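Local coordinates for argininosuccinate lyase (Chelativorans sp., PDB 6RXA), which cleaves a C-N bond of EDDS to release fumarate, as a lyase of the aspartase/fumarase superfamily, here in a variant engineered for enantioselective synthesis, at the interface of chains A and B and the interface of chains A and C. Sequence-based numbering; all coordinates share one arbitrary frame. Chains: chain A/B/C, Argininosuccinate lyase.

Contact 1: the interface of chains A and B. Residues chain A 239, 243, 246-247, 250, 303, 306, 310; chain B 239-240, 243, 306, 310.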
ATOM      1  N   ALA A 239      -7.314   3.432  11.579  1.00 11.95           N
ATOM      2  CA  ALA A 239      -6.423   3.809  10.490  1.00 11.31           C
ATOM      3  C   ALA A 239      -5.330   4.750  10.978  1.00 10.98           C
ATOM      4  O   ALA A 239      -4.157   4.592  10.609  1.00 12.68           O
ATOM      5  CB  ALA A 239      -7.228   4.465   9.368  1.00 12.13           C
ATOM      6  N   PHE A 243      -1.308   4.391  10.964  1.00 10.69           N
ATOM      7  CA  PHE A 243      -0.436   5.350  10.305  1.00 10.72           C
ATOM      8  C   PHE A 243       0.674   5.853  11.227  1.00 10.09           C
ATOM      9  O   PHE A 243       1.842   5.937  10.819  1.00 12.67           O
ATOM     10  CB  PHE A 243      -1.188   6.563   9.773  1.00 10.42           C
ATOM     11  CG  PHE A 243      -0.249   7.649   9.369  1.00 10.89           C
ATOM     12  CD1 PHE A 243       0.541   7.502   8.228  1.00 10.72           C
ATOM     13  CD2 PHE A 243      -0.081   8.770  10.147  1.00 11.33           C
ATOM     14  CE1 PHE A 243       1.446   8.459   7.872  1.00 10.95           C
ATOM     15  CE2 PHE A 243       0.832   9.744   9.784  1.00 11.68           C
ATOM     16  CZ  PHE A 243       1.609   9.578   8.649  1.00 11.50           C
ATOM     17  N   ALA A 246       3.297   3.427  11.469  1.00 11.81           N
ATOM     18  CA  ALA A 246       4.098   3.290  10.259  1.00 11.10           C
ATOM     19  C   ALA A 246       5.082   4.447  10.102  1.00 10.58           C
ATOM     20  O   ALA A 246       6.239   4.240   9.718  1.00 12.72           O
ATOM     21  CB  ALA A 246       3.220   3.187   9.020  1.00 11.23           C
ATOM     22  N   VAL A 247       4.630   5.683  10.332  1.00 11.03           N
ATOM     23  CA  VAL A 247       5.539   6.817  10.124  1.00 11.04           C
ATOM     24  C   VAL A 247       6.627   6.860  11.195  1.00 10.98           C
ATOM     25  O   VAL A 247       7.808   7.077  10.890  1.00 12.40           O
ATOM     26  CB  VAL A 247       4.791   8.156   9.945  1.00 11.27           C
ATOM     27  CG1 VAL A 247       4.287   8.707  11.267  1.00 11.80           C
ATOM     28  CG2 VAL A 247       5.718   9.172   9.250  1.00 11.98           C
ATOM     29  N   SER A 250       9.095   4.301  10.331  1.00 10.75           N
ATOM     30  CA  SER A 250       9.944   4.650   9.197  1.00 11.04           C
ATOM     31  C   SER A 250      11.154   5.453   9.662  1.00 10.42           C
ATOM     32  O   SER A 250      12.253   5.287   9.116  1.00 12.94           O
ATOM     33  CB  SER A 250       9.172   5.382   8.089  1.00 11.67           C
ATOM     34  OG  SER A 250       9.010   6.760   8.378  1.00 13.36           O
ATOM     35  N   MET A 303       3.575  -1.191   7.230  1.00 12.38           N
ATOM     36  CA  MET A 303       2.819  -0.658   6.105  1.00 12.48           C
ATOM     37  C   MET A 303       1.561  -1.475   5.841  1.00 11.66           C
ATOM     38  O   MET A 303       0.582  -0.965   5.278  1.00 13.30           O
ATOM     39  CB  MET A 303       3.680  -0.748   4.845  1.00 13.26           C
ATOM     40  CG  MET A 303       4.993  -0.058   4.928  1.00 15.48           C
ATOM     41  SD  MET A 303       4.840   1.668   4.486  1.00 18.87           S
ATOM     42  CE  MET A 303       4.285   1.668   2.752  1.00 16.11           C
ATOM     43  N   LEU A 306      -1.777  -0.621   7.786  1.00 11.57           N
ATOM     44  CA  LEU A 306      -2.224   0.686   7.315  1.00 11.28           C
ATOM     45  C   LEU A 306      -2.991   0.566   6.000  1.00 10.91           C
ATOM     46  O   LEU A 306      -4.098   1.102   5.857  1.00 13.01           O
ATOM     47  CB  LEU A 306      -1.019   1.609   7.153  1.00 11.66           C
ATOM     48  CG  LEU A 306      -1.277   2.990   6.540  1.00 12.11           C
ATOM     49  CD1 LEU A 306      -2.296   3.751   7.360  1.00 12.72           C
ATOM     50  CD2 LEU A 306       0.038   3.739   6.403  1.00 12.13           C
ATOM     51  N   LEU A 310      -7.179   0.998   5.500  1.00 11.45           N
ATOM     52  CA  LEU A 310      -7.690   2.032   4.598  1.00 10.91           C
ATOM     53  C   LEU A 310      -8.416   1.434   3.397  1.00 12.06           C
ATOM     54  O   LEU A 310      -9.434   1.982   2.952  1.00 12.48           O
ATOM     55  CB  LEU A 310      -6.574   2.953   4.126  1.00 11.47           C
ATOM     56  CG  LEU A 310      -6.129   4.003   5.139  1.00 12.42           C
ATOM     57  CD1 LEU A 310      -4.803   4.619   4.692  1.00 13.01           C
ATOM     58  CD2 LEU A 310      -7.170   5.077   5.378  1.00 13.00           C
TER
ATOM     59  N   ALA B 239       4.406  12.602   4.596  1.00 11.95           N
ATOM     60  CA  ALA B 239       3.672  11.364   4.817  1.00 11.31           C
ATOM     61  C   ALA B 239       2.360  11.627   5.544  1.00 10.98           C
ATOM     62  O   ALA B 239       1.319  11.060   5.182  1.00 12.68           O
ATOM     63  CB  ALA B 239       4.534  10.385   5.614  1.00 12.13           C
ATOM     64  N   GLU B 240       2.385  12.499   6.560  1.00 11.68           N
ATOM     65  CA  GLU B 240       1.181  12.767   7.336  1.00 10.90           C
ATOM     66  C   GLU B 240       0.125  13.484   6.502  1.00 11.19           C
ATOM     67  O   GLU B 240      -1.067  13.182   6.618  1.00 11.98           O
ATOM     68  CB  GLU B 240       1.517  13.553   8.600  1.00 11.04           C
ATOM     69  CG  GLU B 240       0.339  13.759   9.517  1.00 12.67           C
ATOM     70  CD  GLU B 240       0.670  14.582  10.745  1.00 15.21           C
ATOM     71  OE1 GLU B 240       1.849  14.856  11.004  1.00 15.70           O
ATOM     72  OE2 GLU B 240      -0.267  14.958  11.463  1.00 17.50           O
ATOM     73  N   PHE B 243      -1.468  10.911   4.473  1.00 10.69           N
ATOM     74  CA  PHE B 243      -2.363  10.084   5.266  1.00 10.72           C
ATOM     75  C   PHE B 243      -3.691  10.783   5.555  1.00 10.09           C
ATOM     76  O   PHE B 243      -4.764  10.173   5.433  1.00 12.67           O
ATOM     77  CB  PHE B 243      -1.755   9.665   6.597  1.00 10.42           C
ATOM     78  CG  PHE B 243      -2.784   9.073   7.501  1.00 10.89           C
ATOM     79  CD1 PHE B 243      -3.319   7.815   7.224  1.00 10.72           C
ATOM     80  CD2 PHE B 243      -3.283   9.782   8.568  1.00 11.33           C
ATOM     81  CE1 PHE B 243      -4.301   7.281   8.007  1.00 10.95           C
ATOM     82  CE2 PHE B 243      -4.275   9.239   9.367  1.00 11.68           C
ATOM     83  CZ  PHE B 243      -4.795   7.989   9.073  1.00 11.50           C
ATOM     84  N   LEU B 306       0.441   7.991  -0.351  1.00 11.57           N
ATOM     85  CA  LEU B 306       0.726   7.573   1.018  1.00 11.28           C
ATOM     86  C   LEU B 306       1.724   6.419   1.046  1.00 10.91           C
ATOM     87  O   LEU B 306       2.726   6.461   1.772  1.00 13.01           O
ATOM     88  CB  LEU B 306      -0.575   7.179   1.712  1.00 11.66           C
ATOM     89  CG  LEU B 306      -0.460   6.587   3.121  1.00 12.11           C
ATOM     90  CD1 LEU B 306       0.246   7.555   4.046  1.00 12.72           C
ATOM     91  CD2 LEU B 306      -1.841   6.201   3.625  1.00 12.13           C
ATOM     92  N   LEU B 310       5.791   6.657   2.223  1.00 11.45           N
ATOM     93  CA  LEU B 310       6.263   5.834   3.337  1.00 10.91           C
ATOM     94  C   LEU B 310       7.286   4.796   2.888  1.00 12.06           C
ATOM     95  O   LEU B 310       8.254   4.524   3.611  1.00 12.48           O
ATOM     96  CB  LEU B 310       5.104   5.150   4.048  1.00 11.47           C
ATOM     97  CG  LEU B 310       4.308   6.041   4.995  1.00 12.42           C
ATOM     98  CD1 LEU B 310       2.994   5.352   5.367  1.00 13.01           C
ATOM     99  CD2 LEU B 310       5.082   6.434   6.235  1.00 13.00           C
TER
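Helix 236-262 of chain A runs antiparallel to its chain B twin, with helix 303-314 of both chains packed along one side of the pair, and all the residues involved have regular helical backbone torsions. This apolar patch of a two-fold interface centres on A:Phe243 and B:Phe243. Each phenylalanine has CG anti to its backbone N (chi1 168°), and the two side chains cross obliquely. Their rings are nearly parallel, with planes 4° apart, but slipped: the centroids lie 4.5 Å apart, and CB of each residue sits over the centre of the other ring. The slip brings A:Phe243 CG to 3.5 Å from B:Phe243 CG and carries the far ends of the rings onto the partner helix. There A:Phe243 CZ meets B:Glu240 CA at 3.5 Å, while the extended glutamate chain crosses the ring at about a right angle. The ring atom A:Phe243 CE1 comes 3.7 Å from the carbonyl B:Ala239 O. Leucines pack beside the stack. A:Leu306, with CG anti to its backbone N, points CD2 tip to tip at B:Leu310, whose CD1 is 3.5 Å away; the symmetric pair repeats this. B:Leu310 loses the most surface to the partner in this patch. The bent side chain of A:Met303 slides past it in the opposite direction, its thioether SD 3.5 Å from B:Leu310 CB. The other branch, B:Leu310 CD2, lies 3.9 Å from A:Val247 CA. Close fit of carbon and sulfur, without polar pairing across this patch, thus joins the helices. One turn beyond A:Val247, the hydroxyl A:Ser250 OG donates in plane to a lone pair of A:Val247 O, 2.8 Å away.

Contact 2: the interface of chains A and C. Residues chain A 11-13, 280-285; chain C 367-368, 371, 382-383, 386, 389-390.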
ATOM      1  N   ILE A  11      27.558 -18.108  19.266  1.00 19.27           N
ATOM      2  CA  ILE A  11      28.782 -18.807  18.911  1.00 20.17           C
ATOM      3  C   ILE A  11      29.716 -17.802  18.256  1.00 19.70           C
ATOM      4  O   ILE A  11      29.286 -16.759  17.761  1.00 18.00           O
ATOM      5  CB  ILE A  11      28.512 -19.975  17.942  1.00 22.21           C
ATOM      6  CG1 ILE A  11      27.881 -19.473  16.640  1.00 22.89           C
ATOM      7  CG2 ILE A  11      27.613 -21.004  18.605  1.00 24.15           C
ATOM      8  CD1 ILE A  11      27.624 -20.576  15.599  1.00 25.36           C
ATOM      9  N   GLY A  12      31.007 -18.132  18.245  1.00 20.57           N
ATOM     10  CA  GLY A  12      31.985 -17.300  17.556  1.00 20.95           C
ATOM     11  C   GLY A  12      31.944 -15.859  18.024  1.00 20.01           C
ATOM     12  O   GLY A  12      31.983 -15.574  19.227  1.00 20.10           O
ATOM     13  N   ARG A  13      31.845 -14.924  17.068  1.00 18.07           N
ATOM     14  CA  ARG A  13      31.839 -13.505  17.396  1.00 18.72           C
ATOM     15  C   ARG A  13      30.562 -13.031  18.082  1.00 19.32           C
ATOM     16  O   ARG A  13      30.513 -11.876  18.521  1.00 21.25           O
ATOM     17  CB  ARG A  13      32.083 -12.668  16.138  1.00 20.15           C
ATOM     18  CG  ARG A  13      33.427 -12.954  15.485  1.00 21.01           C
ATOM     19  CD  ARG A  13      33.779 -11.898  14.450  1.00 20.08           C
ATOM     20  NE  ARG A  13      33.968 -10.587  15.064  1.00 19.88           N
ATOM     21  CZ  ARG A  13      34.048  -9.451  14.389  1.00 22.16           C
ATOM     22  NH1 ARG A  13      33.950  -9.451  13.067  1.00 22.98           N
ATOM     23  NH2 ARG A  13      34.226  -8.308  15.040  1.00 23.74           N
ATOM     24  N   SER A 280      27.136 -15.765  11.735  1.00 15.09           N
ATOM     25  CA  SER A 280      26.709 -16.680  10.687  1.00 16.50           C
ATOM     26  C   SER A 280      27.035 -18.116  11.054  1.00 18.52           C
ATOM     27  O   SER A 280      28.063 -18.393  11.672  1.00 19.13           O
ATOM     28  CB  SER A 280      27.458 -16.346   9.392  1.00 16.46           C
ATOM     29  OG  SER A 280      27.387 -17.385   8.438  1.00 17.40           O
ATOM     30  N   SER A 281      26.155 -19.032  10.619  1.00 21.11           N
ATOM     31  CA  SER A 281      26.377 -20.462  10.825  1.00 24.08           C
ATOM     32  C   SER A 281      27.536 -21.002   9.992  1.00 25.88           C
ATOM     33  O   SER A 281      28.019 -22.109  10.267  1.00 26.95           O
ATOM     34  CB  SER A 281      25.102 -21.257  10.498  1.00 22.20           C
ATOM     35  OG  SER A 281      24.726 -21.113   9.131  1.00 18.73           O
ATOM     36  N   ILE A 282      27.990 -20.250   8.985  1.00 22.96           N
ATOM     37  CA  ILE A 282      29.029 -20.691   8.066  1.00 20.85           C
ATOM     38  C   ILE A 282      30.248 -19.773   8.072  1.00 20.43           C
ATOM     39  O   ILE A 282      31.382 -20.254   8.050  1.00 20.58           O
ATOM     40  CB  ILE A 282      28.466 -20.858   6.636  1.00 20.24           C
ATOM     41  CG1 ILE A 282      29.582 -21.057   5.612  1.00 19.31           C
ATOM     42  CG2 ILE A 282      27.605 -19.660   6.213  1.00 21.60           C
ATOM     43  CD1 ILE A 282      29.053 -21.475   4.246  1.00 20.38           C
ATOM     44  N   MET A 283      30.046 -18.446   8.086  1.00 17.76           N
ATOM     45  CA  MET A 283      31.132 -17.481   7.943  1.00 16.09           C
ATOM     46  C   MET A 283      31.596 -16.989   9.307  1.00 16.26           C
ATOM     47  O   MET A 283      30.911 -16.159   9.922  1.00 17.33           O
ATOM     48  CB  MET A 283      30.638 -16.298   7.097  1.00 15.05           C
ATOM     49  CG  MET A 283      30.339 -16.646   5.650  1.00 15.43           C
ATOM     50  SD  MET A 283      29.536 -15.337   4.712  1.00 15.09           S
ATOM     51  CE  MET A 283      27.904 -15.304   5.449  1.00 16.12           C
ATOM     52  N   PRO A 284      32.738 -17.447   9.821  1.00 16.57           N
ATOM     53  CA  PRO A 284      33.083 -17.119  11.215  1.00 17.11           C
ATOM     54  C   PRO A 284      33.438 -15.671  11.447  1.00 16.32           C
ATOM     55  O   PRO A 284      33.437 -15.230  12.608  1.00 16.92           O
ATOM     56  CB  PRO A 284      34.277 -18.038  11.527  1.00 19.84           C
ATOM     57  CG  PRO A 284      34.281 -19.068  10.431  1.00 21.02           C
ATOM     58  CD  PRO A 284      33.710 -18.374   9.216  1.00 18.20           C
ATOM     59  N   GLN A 285      33.755 -14.905  10.397  1.00 15.36           N
ATOM     60  CA  GLN A 285      34.095 -13.506  10.583  1.00 15.36           C
ATOM     61  C   GLN A 285      32.886 -12.618  10.864  1.00 15.64           C
ATOM     62  O   GLN A 285      33.079 -11.463  11.259  1.00 15.99           O
ATOM     63  CB  GLN A 285      34.861 -12.953   9.364  1.00 15.47           C
ATOM     64  CG  GLN A 285      34.019 -12.475   8.183  1.00 15.65           C
ATOM     65  CD  GLN A 285      33.526 -13.575   7.279  1.00 15.76           C
ATOM     66  OE1 GLN A 285      33.761 -14.756   7.513  1.00 16.13           O
ATOM     67  NE2 GLN A 285      32.801 -13.182   6.226  1.00 14.22           N
TER
ATOM     68  N   MET C 367      37.482 -16.338   5.493  1.00 17.51           N
ATOM     69  CA  MET C 367      37.509 -17.222   6.653  1.00 18.49           C
ATOM     70  C   MET C 367      36.705 -18.507   6.445  1.00 19.23           C
ATOM     71  O   MET C 367      37.008 -19.519   7.089  1.00 19.54           O
ATOM     72  CB  MET C 367      37.035 -16.491   7.907  1.00 18.40           C
ATOM     73  CG  MET C 367      37.967 -15.394   8.370  1.00 19.75           C
ATOM     74  SD  MET C 367      39.607 -15.998   8.801  1.00 21.15           S
ATOM     75  CE  MET C 367      40.584 -15.293   7.472  1.00 27.96           C
ATOM     76  N   THR C 368      35.685 -18.498   5.582  1.00 18.51           N
ATOM     77  CA  THR C 368      34.971 -19.743   5.318  1.00 19.09           C
ATOM     78  C   THR C 368      35.909 -20.771   4.710  1.00 20.78           C
ATOM     79  O   THR C 368      35.926 -21.935   5.121  1.00 19.67           O
ATOM     80  CB  THR C 368      33.786 -19.535   4.382  1.00 18.71           C
ATOM     81  OG1 THR C 368      32.823 -18.669   4.975  1.00 16.38           O
ATOM     82  CG2 THR C 368      33.117 -20.891   4.111  1.00 20.23           C
ATOM     83  N   THR C 371      37.975 -22.323   7.300  1.00 23.18           N
ATOM     84  CA  THR C 371      37.189 -23.284   8.072  1.00 24.76           C
ATOM     85  C   THR C 371      36.973 -24.583   7.297  1.00 25.33           C
ATOM     86  O   THR C 371      37.118 -25.684   7.850  1.00 24.28           O
ATOM     87  CB  THR C 371      35.829 -22.660   8.410  1.00 23.73           C
ATOM     88  OG1 THR C 371      35.998 -21.355   8.988  1.00 22.53           O
ATOM     89  CG2 THR C 371      35.048 -23.545   9.382  1.00 24.07           C
ATOM     90  N   TYR C 382      32.023 -29.270  11.178  1.00 29.38           N
ATOM     91  CA  TYR C 382      32.016 -27.878  10.745  1.00 28.89           C
ATOM     92  C   TYR C 382      31.844 -26.924  11.926  1.00 30.77           C
ATOM     93  O   TYR C 382      32.413 -25.825  11.933  1.00 30.92           O
ATOM     94  CB  TYR C 382      30.937 -27.616   9.691  1.00 26.51           C
ATOM     95  CG  TYR C 382      31.237 -26.292   9.020  1.00 26.91           C
ATOM     96  CD1 TYR C 382      32.138 -26.231   7.970  1.00 27.49           C
ATOM     97  CD2 TYR C 382      30.712 -25.103   9.503  1.00 26.81           C
ATOM     98  CE1 TYR C 382      32.476 -25.029   7.385  1.00 27.85           C
ATOM     99  CE2 TYR C 382      31.047 -23.887   8.925  1.00 25.34           C
ATOM    100  CZ  TYR C 382      31.931 -23.863   7.860  1.00 25.61           C
ATOM    101  OH  TYR C 382      32.298 -22.680   7.266  1.00 23.04           O
ATOM    102  N   ARG C 383      31.051 -27.311  12.924  1.00 31.19           N
ATOM    103  CA  ARG C 383      30.793 -26.415  14.049  1.00 30.60           C
ATOM    104  C   ARG C 383      32.064 -26.158  14.860  1.00 30.68           C
ATOM    105  O   ARG C 383      32.309 -25.022  15.279  1.00 29.39           O
ATOM    106  CB  ARG C 383      29.651 -26.976  14.901  1.00 29.56           C
ATOM    107  CG  ARG C 383      29.022 -26.003  15.900  1.00 26.98           C
ATOM    108  CD  ARG C 383      28.569 -24.699  15.254  1.00 26.59           C
ATOM    109  NE  ARG C 383      27.668 -24.928  14.124  1.00 28.67           N
ATOM    110  CZ  ARG C 383      27.680 -24.222  13.002  1.00 28.59           C
ATOM    111  NH1 ARG C 383      26.826 -24.521  12.026  1.00 26.43           N
ATOM    112  NH2 ARG C 383      28.535 -23.216  12.850  1.00 28.41           N
ATOM    113  N   HIS C 386      34.433 -23.891  12.833  1.00 26.19           N
ATOM    114  CA  HIS C 386      33.931 -22.520  12.830  1.00 23.36           C
ATOM    115  C   HIS C 386      34.342 -21.783  14.097  1.00 23.33           C
ATOM    116  O   HIS C 386      34.787 -20.631  14.034  1.00 24.09           O
ATOM    117  CB  HIS C 386      32.420 -22.593  12.657  1.00 23.26           C
ATOM    118  CG  HIS C 386      31.713 -21.283  12.750  1.00 23.93           C
ATOM    119  ND1 HIS C 386      31.536 -20.620  13.945  1.00 23.71           N
ATOM    120  CD2 HIS C 386      31.092 -20.541  11.806  1.00 23.52           C
ATOM    121  CE1 HIS C 386      30.850 -19.509  13.725  1.00 23.79           C
ATOM    122  NE2 HIS C 386      30.557 -19.445  12.439  1.00 23.45           N
ATOM    123  N   VAL C 389      38.029 -20.782  13.915  1.00 26.35           N
ATOM    124  CA  VAL C 389      38.291 -19.678  12.997  1.00 24.37           C
ATOM    125  C   VAL C 389      37.684 -18.370  13.500  1.00 23.69           C
ATOM    126  O   VAL C 389      38.258 -17.299  13.303  1.00 22.32           O
ATOM    127  CB  VAL C 389      37.853 -20.039  11.567  1.00 22.48           C
ATOM    128  CG1 VAL C 389      38.031 -18.835  10.641  1.00 22.33           C
ATOM    129  CG2 VAL C 389      38.649 -21.253  11.067  1.00 22.41           C
ATOM    130  N   ALA C 390      36.537 -18.408  14.171  1.00 23.12           N
ATOM    131  CA  ALA C 390      36.034 -17.172  14.760  1.00 22.68           C
ATOM    132  C   ALA C 390      37.049 -16.592  15.740  1.00 23.52           C
ATOM    133  O   ALA C 390      37.234 -15.369  15.801  1.00 23.72           O
ATOM    134  CB  ALA C 390      34.695 -17.413  15.445  1.00 22.80           C
TER
HETATM  135  O   HOH W   1      33.980 -16.119   5.106  1.00 15.75           O
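Two loops of chain A, residues 11-13 and 280-285, lie against helices 367-378 and 382-399 of chain C. The second loop belongs to the superfamily signature SSxMPxKxNP and carries A:Ser281, the family's catalytic base. Chain C reads its backbone through successive carbonyls. C:His386, with CG anti to its backbone N (chi1 175°), donates from NE2 to A:Ser280 O at 2.8 Å, nearly along the C=O axis but tilted from the ring plane. The side chain of C:Arg383 bends at chi2 and chi3, so that its guanidinium grips A:Ser281 O end-on: NH2 lies 2.9 Å away, above the carbonyl plane, while NH1 uses a lone pair. Both bonds lie in the guanidinium plane. An alanine in place of C:Arg383 would lose both donors to A:Ser281 O and would probably loosen the loop that presents the catalytic serine. C:Tyr382 OH completes the series, donating at 2.7 Å to a lone pair of A:Ile282 O at the edge of its ring. The imidazole of C:His386 is sandwiched between A:Pro284 CB, over the centre of one face, and C:Arg383 NH2, nearer the rim of the other; the nearby guanidinium charge would probably disfavour a protonated imidazole. A:Pro284 wedges between the two helices, its CG 3.8 Å from C:Val389 CG1. Beyond it, A:Gly12 CA packs at 3.4 Å on C:Ala390 CB. Inside the loop, A:Ser280 OG accepts from A:Met283 N at a nearly straight 177° and from A:Ile282 N, fixing the turn. One water links A:Gln285 OE1 to the backbone N and hydroxyl of C:Thr368, lying 2.8 Å from C:Thr368 OG1.

About 40 Å separate the C-alpha centres of contact 1 and contact 2, and they have no residue in common. Both involve chain A, but with different partners: contact 1 joins helices to helices in the body of the assembly, whereas contact 2 holds a substrate-binding loop against a peripheral helical region of chain C. In chain A, helix 290-301 lies in sequence between the loop of contact 2 and helix 303-314 of contact 1. Together they suit the homotetramer of this superfamily, whose active sites are built from several subunits: contact 1 supports the shared core, contact 2 probably steadies catalytic residues.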